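Local coordinates for adhesin (Neisseria meningitidis, PDB 5MY7), which probably acts as a bacterial adhesin and as an inhibitor of lysozyme, the enzyme that cleaves the peptidoglycan of the cell wall, at residues Y36-K42 and V117-P123; Q69-N73 and F83-E87. All blocks are in the same frame, centred on the assembly; numbering follows the deposited sequence.

Contact 1: residues Y36-K42 and V117-P123; sequences YVCQQGK and VFKDCSP
Build Y36 and V37 as the extended end of a strand, then turn the chain through Q40 and G41, both at positive phi, so that C38 N bonds to K42 O (2.8 Å). Opposite it, 117-123 bends at a classic beta bulge, V117 and F118 both facing I109, and at D120, in the left-handed region (56/50). The backbones meet at one antiparallel hydrogen-bonded pair: V37 N to S122 O and S122 N to V37 O, both 3.0 Å. Q39 N donates to K119 O at 2.9 Å, and a water links Q39 O to K119 N, 2.9 Å from each.

Set both cysteines to m: C38 SG and C121 SG join at 2.1 Å with chi3 102°. F118, also m, has its ring edge toward C38 SG and one face under K42 NZ, a cation-pi contact 3.9 Å from the ring centroid. K42 runs m, t, p, t, which brings the same NZ within 2.9 Å of V117 O. Y36 (m) lays CE2 4.0 Å from P123 CG, while its hydroxyl bonds to Y48. On the solvent side, Q39 NE2 donates to D120 OD2 (3.0 Å).

The contact joins the sheets' outer strands, first and last in the chain, by a single bridge, one further backbone bond and a disulfide. With so few backbone bonds, the covalent link probably holds the C-terminal end against the first hairpin.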
loop_
_atom_site.group_PDB
_atom_site.type_symbol
_atom_site.label_atom_id
_atom_site.label_comp_id
_atom_site.label_asym_id
_atom_site.label_seq_id
_atom_site.Cartn_x
_atom_site.Cartn_y
_atom_site.Cartn_z
ATOM N N TYR A 36 8.520 -2.122 -5.956
ATOM C CA TYR A 36 9.328 -1.509 -4.886
ATOM C C TYR A 36 10.518 -2.353 -4.438
ATOM O O TYR A 36 10.461 -3.594 -4.530
ATOM C CB TYR A 36 8.475 -1.248 -3.630
ATOM C CG TYR A 36 7.253 -0.367 -3.854
ATOM C CD1 TYR A 36 6.059 -0.909 -4.257
ATOM C CD2 TYR A 36 7.301 1.018 -3.597
ATOM C CE1 TYR A 36 4.924 -0.099 -4.470
ATOM C CE2 TYR A 36 6.209 1.838 -3.803
ATOM C CZ TYR A 36 5.007 1.268 -4.250
ATOM O OH TYR A 36 3.881 2.042 -4.452
ATOM N N VAL A 37 11.584 -1.670 -3.963
ATOM C CA VAL A 37 12.732 -2.290 -3.237
ATOM C C VAL A 37 12.717 -1.656 -1.826
ATOM O O VAL A 37 12.620 -0.402 -1.657
ATOM C CB VAL A 37 14.073 -2.108 -3.994
ATOM C CG1 VAL A 37 14.022 -2.765 -5.336
ATOM C CG2 VAL A 37 14.432 -0.654 -4.177
ATOM N N CYS A 38 12.857 -2.522 -0.824
ATOM C CA CYS A 38 12.746 -2.159 0.590
ATOM C C CYS A 38 14.016 -2.502 1.367
ATOM O O CYS A 38 15.024 -3.000 0.777
ATOM C CB CYS A 38 11.528 -2.875 1.189
ATOM S SG CYS A 38 9.999 -2.844 0.208
ATOM N N GLN A 39 14.001 -2.241 2.684
ATOM C CA GLN A 39 15.103 -2.686 3.591
ATOM C C GLN A 39 15.350 -4.195 3.493
ATOM O O GLN A 39 14.384 -4.963 3.237
ATOM C CB GLN A 39 14.761 -2.360 5.038
ATOM C CG GLN A 39 15.365 -1.090 5.517
ATOM C CD GLN A 39 15.136 -0.871 6.993
ATOM O OE1 GLN A 39 15.137 -1.817 7.790
ATOM N NE2 GLN A 39 14.961 0.388 7.371
ATOM N N GLN A 40 16.639 -4.594 3.647
ATOM C CA GLN A 40 17.106 -5.988 3.524
ATOM C C GLN A 40 16.879 -6.567 2.136
ATOM O O GLN A 40 16.834 -7.798 1.959
ATOM C CB GLN A 40 16.447 -6.906 4.562
ATOM C CG GLN A 40 16.678 -6.454 6.007
ATOM C CD GLN A 40 15.755 -7.106 7.038
ATOM O OE1 GLN A 40 14.932 -7.991 6.718
ATOM N NE2 GLN A 40 15.884 -6.658 8.306
ATOM N N GLY A 41 16.738 -5.688 1.144
ATOM C CA GLY A 41 16.516 -6.145 -0.206
ATOM C C GLY A 41 15.194 -6.796 -0.526
ATOM O O GLY A 41 15.059 -7.456 -1.596
ATOM N N LYS A 42 14.203 -6.609 0.357
ATOM C CA LYS A 42 12.905 -7.210 0.060
ATOM C C LYS A 42 12.263 -6.455 -1.110
ATOM O O LYS A 42 12.404 -5.218 -1.270
ATOM C CB LYS A 42 11.971 -7.199 1.286
ATOM C CG LYS A 42 12.475 -8.062 2.431
ATOM C CD LYS A 42 11.439 -8.361 3.502
ATOM C CE LYS A 42 10.376 -9.299 3.009
ATOM N NZ LYS A 42 9.233 -9.454 4.008
ATOM N N VAL A 117 7.064 -5.567 8.017
ATOM C CA VAL A 117 7.695 -6.630 7.191
ATOM C C VAL A 117 8.166 -6.128 5.820
ATOM O O VAL A 117 8.942 -6.825 5.143
ATOM C CB VAL A 117 6.809 -7.879 7.056
ATOM C CG1 VAL A 117 6.705 -8.629 8.379
ATOM C CG2 VAL A 117 5.441 -7.587 6.497
ATOM N N PHE A 118 7.724 -4.952 5.378
ATOM C CA PHE A 118 8.299 -4.258 4.217
ATOM C C PHE A 118 8.530 -2.806 4.686
ATOM O O PHE A 118 7.541 -2.043 4.895
ATOM C CB PHE A 118 7.354 -4.316 3.001
ATOM C CG PHE A 118 7.161 -5.736 2.452
ATOM C CD1 PHE A 118 6.188 -6.580 2.989
ATOM C CD2 PHE A 118 7.972 -6.246 1.423
ATOM C CE1 PHE A 118 6.030 -7.879 2.534
ATOM C CE2 PHE A 118 7.789 -7.554 0.991
ATOM C CZ PHE A 118 6.837 -8.366 1.534
ATOM N N LYS A 119 9.792 -2.447 4.880
ATOM C CA LYS A 119 10.163 -1.185 5.569
ATOM C C LYS A 119 10.909 -0.271 4.598
ATOM O O LYS A 119 11.774 -0.737 3.822
ATOM C CB LYS A 119 10.962 -1.478 6.879
ATOM C CG LYS A 119 11.195 -0.244 7.720
ATOM C CD LYS A 119 11.676 -0.607 9.126
ATOM C CE LYS A 119 12.019 0.672 9.864
ATOM N NZ LYS A 119 10.868 1.629 9.895
ATOM N N ASP A 120 10.559 1.021 4.588
ATOM C CA ASP A 120 11.324 2.024 3.790
ATOM C C ASP A 120 11.415 1.638 2.305
ATOM O O ASP A 120 12.493 1.688 1.674
ATOM C CB ASP A 120 12.764 2.236 4.328
ATOM C CG ASP A 120 12.837 2.909 5.668
ATOM O OD1 ASP A 120 11.827 3.422 6.184
ATOM O OD2 ASP A 120 13.973 2.952 6.194
ATOM N N CYS A 121 10.257 1.321 1.749
ATOM C CA CYS A 121 10.168 0.891 0.350
ATOM C C CYS A 121 10.119 2.090 -0.621
ATOM O O CYS A 121 9.334 3.025 -0.400
ATOM C CB CYS A 121 8.938 0.040 0.131
ATOM S SG CYS A 121 8.764 -1.401 1.181
ATOM N N SER A 122 10.929 2.077 -1.682
ATOM C CA SER A 122 10.854 3.119 -2.731
ATOM C C SER A 122 10.617 2.442 -4.094
ATOM O O SER A 122 11.055 1.297 -4.320
ATOM C CB SER A 122 12.087 4.015 -2.762
ATOM O OG SER A 122 13.185 3.210 -2.919
ATOM N N PRO A 123 9.900 3.124 -5.005
ATOM C CA PRO A 123 9.649 2.571 -6.356
ATOM C C PRO A 123 10.904 2.249 -7.208
ATOM O O PRO A 123 11.860 3.054 -7.114
ATOM C CB PRO A 123 8.802 3.676 -7.038
ATOM C CG PRO A 123 8.307 4.555 -5.914
ATOM C CD PRO A 123 9.283 4.449 -4.794
HETATM O O HOH W 1 11.769 -4.481 4.333
#

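Contact 2: residues Q69-N73 and F83-E87; sequences QMPVN and FYGKE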
loop_
_atom_site.group_PDB
_atom_site.type_symbol
_atom_site.label_atom_id
_atom_site.label_comp_id
_atom_site.label_asym_id
_atom_site.label_seq_id
_atom_site.Cartn_x
_atom_site.Cartn_y
_atom_site.Cartn_z
ATOM N N GLN A 69 -5.424 -8.313 -0.738
ATOM C CA GLN A 69 -6.147 -7.067 -1.084
ATOM C C GLN A 69 -6.536 -6.296 0.196
ATOM O O GLN A 69 -7.171 -6.843 1.094
ATOM C CB GLN A 69 -7.401 -7.340 -1.974
ATOM C CG GLN A 69 -8.025 -6.002 -2.450
ATOM C CD GLN A 69 -8.970 -6.061 -3.617
ATOM O OE1 GLN A 69 -8.805 -6.845 -4.554
ATOM N NE2 GLN A 69 -9.957 -5.190 -3.590
ATOM N N MET A 70 -6.087 -5.065 0.277
ATOM C CA MET A 70 -6.311 -4.187 1.460
ATOM C C MET A 70 -7.181 -2.980 1.066
ATOM O O MET A 70 -6.739 -2.102 0.301
ATOM C CB MET A 70 -4.945 -3.715 1.969
ATOM C CG MET A 70 -4.018 -4.852 2.434
ATOM S SD MET A 70 -2.302 -4.350 2.764
ATOM C CE MET A 70 -1.717 -4.473 1.079
ATOM N N PRO A 71 -8.453 -2.950 1.525
ATOM C CA PRO A 71 -9.316 -1.813 1.159
ATOM C C PRO A 71 -8.827 -0.486 1.759
ATOM O O PRO A 71 -8.320 -0.503 2.891
ATOM C CB PRO A 71 -10.656 -2.148 1.827
ATOM C CG PRO A 71 -10.288 -3.039 2.962
ATOM C CD PRO A 71 -9.150 -3.874 2.431
ATOM N N VAL A 72 -9.032 0.634 1.079
ATOM C CA VAL A 72 -8.641 1.936 1.644
ATOM C C VAL A 72 -9.364 2.128 2.999
ATOM O O VAL A 72 -10.554 1.750 3.163
ATOM C CB VAL A 72 -8.868 3.087 0.666
ATOM C CG1 VAL A 72 -10.363 3.349 0.438
ATOM C CG2 VAL A 72 -8.121 4.359 1.078
ATOM N N ASN A 73 -8.628 2.696 3.945
ATOM C CA ASN A 73 -9.161 2.925 5.275
ATOM C C ASN A 73 -9.354 4.444 5.441
ATOM O O ASN A 73 -8.422 5.186 5.798
ATOM C CB ASN A 73 -8.221 2.328 6.326
ATOM C CG ASN A 73 -8.840 2.324 7.700
ATOM O OD1 ASN A 73 -9.555 3.274 8.077
ATOM N ND2 ASN A 73 -8.614 1.271 8.425
ATOM N N PHE A 83 -3.788 5.108 4.504
ATOM C CA PHE A 83 -3.718 3.727 5.008
ATOM C C PHE A 83 -4.727 2.855 4.284
ATOM O O PHE A 83 -5.863 3.289 3.934
ATOM C CB PHE A 83 -3.954 3.652 6.512
ATOM C CG PHE A 83 -2.788 4.164 7.316
ATOM C CD1 PHE A 83 -1.693 3.347 7.568
ATOM C CD2 PHE A 83 -2.824 5.439 7.869
ATOM C CE1 PHE A 83 -0.636 3.791 8.323
ATOM C CE2 PHE A 83 -1.740 5.899 8.614
ATOM C CZ PHE A 83 -0.669 5.060 8.824
ATOM N N TYR A 84 -4.289 1.618 4.018
ATOM C CA TYR A 84 -5.113 0.513 3.482
ATOM C C TYR A 84 -5.091 -0.675 4.444
ATOM O O TYR A 84 -3.997 -1.005 4.971
ATOM C CB TYR A 84 -4.606 0.059 2.105
ATOM C CG TYR A 84 -4.469 1.157 1.063
ATOM C CD1 TYR A 84 -3.353 1.982 1.026
ATOM C CD2 TYR A 84 -5.425 1.358 0.105
ATOM C CE1 TYR A 84 -3.187 2.956 0.071
ATOM C CE2 TYR A 84 -5.286 2.357 -0.851
ATOM C CZ TYR A 84 -4.162 3.157 -0.887
ATOM O OH TYR A 84 -3.966 4.142 -1.870
ATOM N N GLY A 85 -6.238 -1.354 4.647
ATOM C CA GLY A 85 -6.312 -2.560 5.480
ATOM C C GLY A 85 -7.158 -2.363 6.714
ATOM O O GLY A 85 -7.586 -1.254 7.015
ATOM N N LYS A 86 -7.411 -3.474 7.386
ATOM C CA LYS A 86 -8.289 -3.531 8.556
ATOM C C LYS A 86 -7.581 -4.212 9.740
ATOM O O LYS A 86 -6.608 -4.940 9.532
ATOM C CB LYS A 86 -9.639 -4.184 8.198
ATOM C CG LYS A 86 -9.627 -5.664 7.865
ATOM C CD LYS A 86 -10.974 -6.144 7.255
ATOM C CE LYS A 86 -10.829 -7.367 6.340
ATOM N NZ LYS A 86 -10.069 -8.511 6.945
ATOM N N GLU A 87 -8.095 -4.011 10.967
ATOM C CA GLU A 87 -7.484 -4.641 12.148
ATOM C C GLU A 87 -7.489 -6.130 11.998
ATOM O O GLU A 87 -8.534 -6.727 11.708
ATOM C CB GLU A 87 -8.215 -4.300 13.461
ATOM C CG GLU A 87 -7.612 -4.976 14.746
ATOM C CD GLU A 87 -6.093 -4.731 14.995
ATOM O OE1 GLU A 87 -5.728 -3.625 14.750
ATOM O OE2 GLU A 87 -5.232 -5.582 15.481
#
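The two backbones run together in a single bridge between V72 and Y84, whose CA atoms lie 4.2 Å apart, and so join strand 66-71, the outer strand of the first sheet, to strand 82-84, the outer strand of the second. Hydrogen bonds flank the bridge: G85 N to P71 O at 2.9 Å and N73 N to F83 O at 2.8 Å. G85 (115/171) has backbone angles at which a side chain would jam against the preceding carbonyl, and its CA comes within 4.3 Å of M70 CA.

Among the side chains, Y84 is central. Its CB packs 3.8 Å from M70 CB and its CD2 3.9 Å from V72 CB, while its hydroxyl is hydrogen-bonded to T56 OG1. N73, with chi1 t, turns its amide so that ND2 donates to G85 O at 3.1 Å; OD1 is taken by K76 N.

Apolar packing of M70 and V72 on Y84 and three hydrogen bonds therefore close this seam, N73 adding a side-chain bond to the two backbone ones.

The centres of the two contacts lie about 19 Å apart, on opposite sides of the chain's centre, and their nearest atoms stay about 8 Å from each other. Along the chain they are nested: 36-42, then 69-73 and 83-87, then 117-123. Each joins the same two four-stranded antiparallel sheets, but along different edges. Contact 1 brings strand 31-37 to strand 116-121, the outermost strands at the chain's two ends; contact 2 brings 66-71 to 82-84, the outermost strands where the chain passes from one sheet to the other. Together they close the meander into a barrel-like shell, consistent with the MliC/ACP-like family, with one seam fastened by the disulfide and the other without one.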